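Local coordinates for uncharacterized bacterial lipoprotein (Bacteroides thetaiotaomicron VPI-5482, PDB 3GF6) that is of unknown function but is a bacterial lipoprotein with an all-beta fold of two antiparallel sheets, at residues Arg117-Leu122 and Arg208-Ser213; Met155-Met160 and Phe174-Asp179. One frame throughout, in Å; residues are numbered along the deposited sequence. Where two conformers were deposited one is given.

Interaction 1 of 2, residues Arg117-Leu122 and Arg208-Ser213. With EDO (1,2-ethanediol), chain F; EDO (1,2-ethanediol), chain C.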
loop_
_atom_site.group_PDB
_atom_site.type_symbol
_atom_site.label_atom_id
_atom_site.label_comp_id
_atom_site.label_asym_id
_atom_site.label_seq_id
_atom_site.Cartn_x
_atom_site.Cartn_y
_atom_site.Cartn_z
ATOM N N ARG A 117 9.011 5.929 -3.380
ATOM C CA ARG A 117 8.317 7.143 -2.938
ATOM C C ARG A 117 6.840 6.939 -3.237
ATOM O O ARG A 117 6.501 6.475 -4.308
ATOM C CB ARG A 117 8.844 8.399 -3.634
ATOM C CG ARG A 117 8.184 9.697 -3.161
ATOM C CD ARG A 117 8.978 10.890 -3.732
ATOM N NE ARG A 117 8.411 12.171 -3.344
ATOM C CZ ARG A 117 8.796 13.326 -3.873
ATOM N NH1 ARG A 117 9.744 13.340 -4.808
ATOM N NH2 ARG A 117 8.227 14.456 -3.482
ATOM N N LEU A 118 5.977 7.241 -2.266
ATOM C CA LEU A 118 4.535 7.193 -2.433
ATOM C C LEU A 118 4.006 8.564 -2.087
ATOM O O LEU A 118 4.105 9.003 -0.906
ATOM C CB LEU A 118 3.906 6.120 -1.517
ATOM C CG LEU A 118 2.377 6.102 -1.508
ATOM C CD1 LEU A 118 1.919 5.697 -2.890
ATOM C CD2 LEU A 118 1.793 5.127 -0.436
ATOM N N LYS A 119 3.524 9.282 -3.122
ATOM C CA LYS A 119 3.067 10.655 -2.973
ATOM C C LYS A 119 1.711 10.751 -3.618
ATOM O O LYS A 119 1.521 10.238 -4.706
ATOM C CB LYS A 119 4.059 11.645 -3.634
ATOM C CG LYS A 119 3.627 13.119 -3.601
ATOM C CD LYS A 119 4.730 14.024 -4.162
ATOM C CE LYS A 119 4.298 15.475 -4.364
ATOM N NZ LYS A 119 3.243 15.891 -3.407
ATOM N N GLY A 120 0.782 11.402 -2.943
ATOM C CA GLY A 120 -0.588 11.485 -3.432
ATOM C C GLY A 120 -1.609 11.851 -2.385
ATOM O O GLY A 120 -1.280 12.450 -1.385
ATOM N N GLU A 121 -2.869 11.527 -2.652
ATOM C CA GLU A 121 -3.951 11.906 -1.739
ATOM C C GLU A 121 -5.123 10.960 -1.803
ATOM O O GLU A 121 -5.568 10.574 -2.882
ATOM C CB GLU A 121 -4.415 13.347 -1.996
ATOM C CG GLU A 121 -5.388 13.864 -0.960
ATOM C CD GLU A 121 -5.900 15.252 -1.264
ATOM O OE1 GLU A 121 -5.409 15.882 -2.220
ATOM O OE2 GLU A 121 -6.815 15.710 -0.551
ATOM N N LEU A 122 -5.600 10.559 -0.622
ATOM C CA LEU A 122 -6.858 9.841 -0.472
ATOM C C LEU A 122 -7.949 10.856 -0.155
ATOM O O LEU A 122 -7.787 11.683 0.731
ATOM C CB LEU A 122 -6.762 8.822 0.668
ATOM C CG LEU A 122 -8.013 8.001 1.004
ATOM C CD1 LEU A 122 -8.449 7.063 -0.124
ATOM C CD2 LEU A 122 -7.754 7.219 2.301
ATOM N N ARG A 208 -5.499 9.896 -5.592
ATOM C CA ARG A 208 -4.483 10.462 -6.517
ATOM C C ARG A 208 -3.103 9.914 -6.218
ATOM O O ARG A 208 -2.654 9.923 -5.070
ATOM C CB ARG A 208 -4.468 11.976 -6.482
ATOM C CG ARG A 208 -3.510 12.573 -7.524
ATOM C CD ARG A 208 -3.488 14.075 -7.511
ATOM N NE ARG A 208 -3.020 14.634 -6.255
ATOM C CZ ARG A 208 -3.784 15.210 -5.319
ATOM N NH1 ARG A 208 -5.107 15.303 -5.455
ATOM N NH2 ARG A 208 -3.209 15.697 -4.223
ATOM N N ILE A 209 -2.432 9.389 -7.250
ATOM C CA ILE A 209 -1.035 8.972 -7.146
ATOM C C ILE A 209 -0.282 10.013 -7.982
ATOM O O ILE A 209 -0.524 10.152 -9.212
ATOM C CB ILE A 209 -0.792 7.568 -7.699
ATOM C CG1 ILE A 209 -1.570 6.536 -6.871
ATOM C CG2 ILE A 209 0.731 7.264 -7.799
ATOM C CD1 ILE A 209 -1.122 6.413 -5.356
ATOM N N ASP A 210 0.571 10.772 -7.293
ATOM C CA ASP A 210 1.319 11.858 -7.928
ATOM C C ASP A 210 2.446 11.264 -8.755
ATOM O O ASP A 210 2.991 10.176 -8.465
ATOM C CB ASP A 210 1.879 12.856 -6.917
ATOM C CG ASP A 210 0.800 13.761 -6.291
ATOM O OD1 ASP A 210 -0.382 13.642 -6.587
ATOM O OD2 ASP A 210 1.155 14.600 -5.456
ATOM N N LYS A 211 2.841 12.027 -9.755
ATOM C CA LYS A 211 3.847 11.592 -10.729
ATOM C C LYS A 211 5.209 11.269 -10.108
ATOM O O LYS A 211 5.964 10.521 -10.689
ATOM C CB LYS A 211 3.982 12.637 -11.843
ATOM C CG LYS A 211 4.842 13.810 -11.543
ATOM C CD LYS A 211 4.795 14.843 -12.686
ATOM C CE LYS A 211 4.109 16.126 -12.272
ATOM N NZ LYS A 211 4.841 16.828 -11.164
ATOM N N GLU A 212 5.512 11.825 -8.928
ATOM C CA GLU A 212 6.763 11.560 -8.231
ATOM C C GLU A 212 6.838 10.138 -7.647
ATOM O O GLU A 212 7.904 9.689 -7.285
ATOM C CB GLU A 212 6.970 12.548 -7.078
ATOM C CG GLU A 212 7.240 13.998 -7.490
ATOM C CD GLU A 212 6.016 14.804 -7.875
ATOM O OE1 GLU A 212 4.847 14.371 -7.765
ATOM O OE2 GLU A 212 6.249 15.917 -8.334
ATOM N N SER A 213 5.713 9.429 -7.549
ATOM C CA SER A 213 5.703 8.109 -6.957
ATOM C C SER A 213 6.488 7.145 -7.841
ATOM O O SER A 213 6.408 7.203 -9.069
ATOM C CB SER A 213 4.283 7.610 -6.740
ATOM O OG SER A 213 3.513 8.488 -5.936
HETATM C C1 EDO F . -8.940 15.535 -6.529
HETATM O O1 EDO F . -8.031 16.310 -5.723
HETATM C C2 EDO F . -8.229 14.275 -7.005
HETATM O O2 EDO F . -6.924 14.590 -7.527
HETATM C C1 EDO C . 12.622 12.049 -5.239
HETATM O O1 EDO C . 11.694 11.248 -5.923
HETATM C C2 EDO C . 13.970 11.560 -5.649
HETATM O O2 EDO C . 14.122 12.144 -6.919
HETATM O O HOH W 1 -6.294 17.728 -4.118
#
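Arg-208 crosses Glu-121 at an angle at an antiparallel hydrogen-bonded pair, where the backbones exchange two bonds and the side chains add a salt bridge. NH2 of Arg-208 donates to the anti lone pair of Glu-121 OE1 at 3.0 Å, and NH1 reaches the same oxygen only weakly. Carboxylate and guanidinium planes stand 82° apart, with CB of Glu-121 packed against NH2, 3.5 Å away. A water joins OE1 to NH1, and NH1 also donates to an ethanediol. The bend at chi3 (62°) goes with a second salt bridge, from NE to OD1 of Asp-210 at 2.8 Å, nearly in the guanidinium plane and on the syn lone pair. An alanine in place of Arg-208 would probably leave the carboxylates of Glu-121 and Asp-210 without their guanidinium partner, and Glu-121 freer to turn.

Lys-119 lies obliquely across Asp-210. Its CG rests 3.4 Å from OD2, and CD and CE run past OE1 of Glu-212; in the conformer given, NZ makes a weak salt bridge to Asp-210 OD2. Its backbone N-H and carbonyl are both taken up by 208-213: the carbonyl takes the N-H of Asp-210 at 2.8 Å, while the N-H goes to the hydroxyl of Ser-213 at 2.9 Å with an angle of 165°. That hydroxyl in turn donates to Asp-210 O, which also accepts from Ser-213 N. Next along, Gly-120 brings CA to 3.1 Å from Arg-208 O, a spot where a CB would collide.

Asp-210 to Ser-213 form a type I beta turn that interrupts strand 203-219, and the serine hydroxyl stands in for a backbone acceptor there. The arrangement is that of an antiparallel strand pair with one strand broken by a turn, inside one sheet of a beta sandwich.

Interaction 2 of 2, residues Met155-Met160 and Phe174-Asp179. With EDO (1,2-ethanediol), chain G.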
loop_
_atom_site.group_PDB
_atom_site.type_symbol
_atom_site.label_atom_id
_atom_site.label_comp_id
_atom_site.label_asym_id
_atom_site.label_seq_id
_atom_site.Cartn_x
_atom_site.Cartn_y
_atom_site.Cartn_z
HETATM N N MSE A 155 8.030 -1.778 6.248
HETATM C CA MSE A 155 7.639 -0.381 6.342
HETATM C C MSE A 155 6.169 -0.349 6.674
HETATM O O MSE A 155 5.339 -1.025 6.042
HETATM C CB MSE A 155 7.877 0.403 5.039
HETATM C CG MSE A 155 7.736 1.926 5.177
HETATM SE SE MSE A 155 7.162 2.789 3.533
HETATM C CE MSE A 155 5.289 2.183 3.457
ATOM N N CYS A 156 5.833 0.440 7.676
ATOM C CA CYS A 156 4.433 0.641 8.037
ATOM C C CYS A 156 4.277 2.088 8.480
ATOM O O CYS A 156 4.867 2.499 9.474
ATOM C CB CYS A 156 3.999 -0.319 9.166
ATOM S SG CYS A 156 2.240 -0.196 9.557
ATOM N N LYS A 157 3.496 2.848 7.731
ATOM C CA LYS A 157 3.248 4.258 8.005
ATOM C C LYS A 157 1.753 4.524 7.988
ATOM O O LYS A 157 1.083 4.457 6.934
ATOM C CB LYS A 157 3.998 5.193 7.047
ATOM C CG LYS A 157 5.523 5.197 7.274
ATOM C CD LYS A 157 6.274 5.897 6.184
ATOM C CE LYS A 157 7.804 5.635 6.323
ATOM N NZ LYS A 157 8.473 6.083 7.602
ATOM N N GLY A 158 1.229 4.805 9.172
ATOM C CA GLY A 158 -0.189 5.090 9.353
ATOM C C GLY A 158 -0.552 6.436 9.926
ATOM O O GLY A 158 0.240 7.125 10.595
ATOM N N GLY A 159 -1.777 6.834 9.665
ATOM C CA GLY A 159 -2.341 8.023 10.316
ATOM C C GLY A 159 -1.486 9.242 10.013
ATOM O O GLY A 159 -1.060 9.439 8.861
HETATM N N MSE A 160 -1.177 10.001 11.057
HETATM C CA MSE A 160 -0.376 11.231 10.878
HETATM C C MSE A 160 1.074 10.930 10.560
HETATM O O MSE A 160 1.821 11.840 10.141
HETATM C CB MSE A 160 -0.469 12.146 12.098
HETATM C CG MSE A 160 -1.822 12.338 12.558
HETATM SE SE MSE A 160 -1.751 13.460 14.096
HETATM C CE MSE A 160 -2.012 15.068 13.108
ATOM N N PHE A 174 -0.255 12.603 1.352
ATOM C CA PHE A 174 0.958 11.910 1.809
ATOM C C PHE A 174 2.120 12.041 0.844
ATOM O O PHE A 174 1.935 12.231 -0.354
ATOM C CB PHE A 174 0.665 10.402 2.050
ATOM C CG PHE A 174 -0.089 9.744 0.922
ATOM C CD1 PHE A 174 0.583 9.222 -0.159
ATOM C CD2 PHE A 174 -1.481 9.685 0.941
ATOM C CE1 PHE A 174 -0.106 8.664 -1.235
ATOM C CE2 PHE A 174 -2.194 9.085 -0.110
ATOM C CZ PHE A 174 -1.502 8.583 -1.202
ATOM N N ASP A 175 3.339 11.920 1.377
ATOM C CA ASP A 175 4.544 11.929 0.572
ATOM C C ASP A 175 5.621 11.257 1.413
ATOM O O ASP A 175 6.280 11.905 2.226
ATOM C CB ASP A 175 4.935 13.362 0.194
ATOM C CG ASP A 175 6.104 13.422 -0.807
ATOM O OD1 ASP A 175 6.637 12.349 -1.172
ATOM O OD2 ASP A 175 6.485 14.553 -1.239
ATOM N N ILE A 176 5.723 9.939 1.272
ATOM C CA ILE A 176 6.600 9.113 2.103
ATOM C C ILE A 176 7.648 8.467 1.216
ATOM O O ILE A 176 7.449 8.223 0.003
ATOM C CB ILE A 176 5.829 8.025 2.946
ATOM C CG1 ILE A 176 5.093 7.049 2.011
ATOM C CG2 ILE A 176 4.912 8.733 3.936
ATOM C CD1 ILE A 176 4.613 5.748 2.637
ATOM N N THR A 177 8.783 8.200 1.815
ATOM C CA THR A 177 9.839 7.461 1.120
ATOM C C THR A 177 10.368 6.322 1.997
ATOM O O THR A 177 10.255 6.350 3.230
ATOM C CB THR A 177 11.008 8.366 0.742
ATOM O OG1 THR A 177 11.577 8.946 1.928
ATOM C CG2 THR A 177 10.563 9.421 -0.219
ATOM N N TYR A 178 10.932 5.315 1.343
ATOM C CA TYR A 178 11.567 4.184 2.020
ATOM C C TYR A 178 12.785 3.777 1.208
ATOM O O TYR A 178 12.732 3.729 -0.027
ATOM C CB TYR A 178 10.558 3.045 2.211
ATOM C CG TYR A 178 11.117 1.769 2.833
ATOM C CD1 TYR A 178 11.162 1.587 4.223
ATOM C CD2 TYR A 178 11.629 0.742 2.044
ATOM C CE1 TYR A 178 11.638 0.416 4.781
ATOM C CE2 TYR A 178 12.141 -0.453 2.615
ATOM C CZ TYR A 178 12.163 -0.603 3.980
ATOM O OH TYR A 178 12.668 -1.783 4.516
ATOM N N ASP A 179 13.885 3.546 1.903
ATOM C CA ASP A 179 15.165 3.241 1.285
ATOM C C ASP A 179 16.017 2.381 2.219
ATOM O O ASP A 179 16.784 2.878 3.041
ATOM C CB ASP A 179 15.825 4.575 0.934
ATOM C CG ASP A 179 17.084 4.447 0.095
ATOM O OD1 ASP A 179 17.548 3.344 -0.269
ATOM O OD2 ASP A 179 17.643 5.535 -0.184
HETATM C C1 EDO G . 13.636 6.437 -1.559
HETATM O O1 EDO G . 12.778 7.449 -2.099
HETATM C C2 EDO G . 14.904 7.141 -1.068
HETATM O O2 EDO G . 15.986 6.864 -1.957
#
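Not one hydrogen bond joins Met-155 to Tyr-178, or any other residue across this contact; a selenium atom sits beside an aromatic ring instead. Met-155 is a selenomethionine, and its SE lies 5.0 Å from the centre of the Tyr-178 ring, 51° off the normal, an oblique Met-aromatic contact. The two side chains slide past each other in opposite directions. CB and CG of Met-155 approach the CD1 corner of the ring, each at 3.6 Å, while SE rests against the tyrosine CB at 3.7 Å. A bend at chi3 (71°) then places CE against CD1 of Ile-176, 3.7 Å away.

Lys-157 runs antiparallel to the Ile-176 side chain, laying CD against the isoleucine CB and CG2, both at 3.9 Å. Only the aliphatic part of this buried lysine packs here: its NZ goes on to salt bridges with Asp-14 and Glu-16. Tyr-178 likewise keeps its ring in the apolar layer and bonds its hydroxyl to Arg-17 O.

Strands 153-158 and 171-183 belong to different sheets and face each other across the sandwich interior, their axes here 9.3 Å apart. Strand 129-139, beside 153-158, adds Ala-136 and Leu-138 to the layer, and Leu-118 of strand 112-123, the neighbour of 171-183 in its own sheet, touches Ile-176.

Overall arrangement
Interaction 1 joins two neighbouring strands within one sheet; interaction 2 packs that sheet against the one facing it. Their centres lie about 12 Å apart, and strands 112-123 and 171-183, adjacent in the shared sheet, connect them. Leu-118 O and Ile-176 N are 2.9 Å apart, a probable hydrogen bond, and Arg-117 NE forms a salt bridge with Asp-175 OD1 at 2.8 Å. Arg-117 and Asp-175 lie on the face away from the core, Leu-118 and Ile-176 on the face toward it. Ethanediols, probably from the crystallisation liquor, bond to Arg-117, Arg-208 and Asp-179 and mark no known site. The two-sheet build is consistent with the C1q/TNF clan.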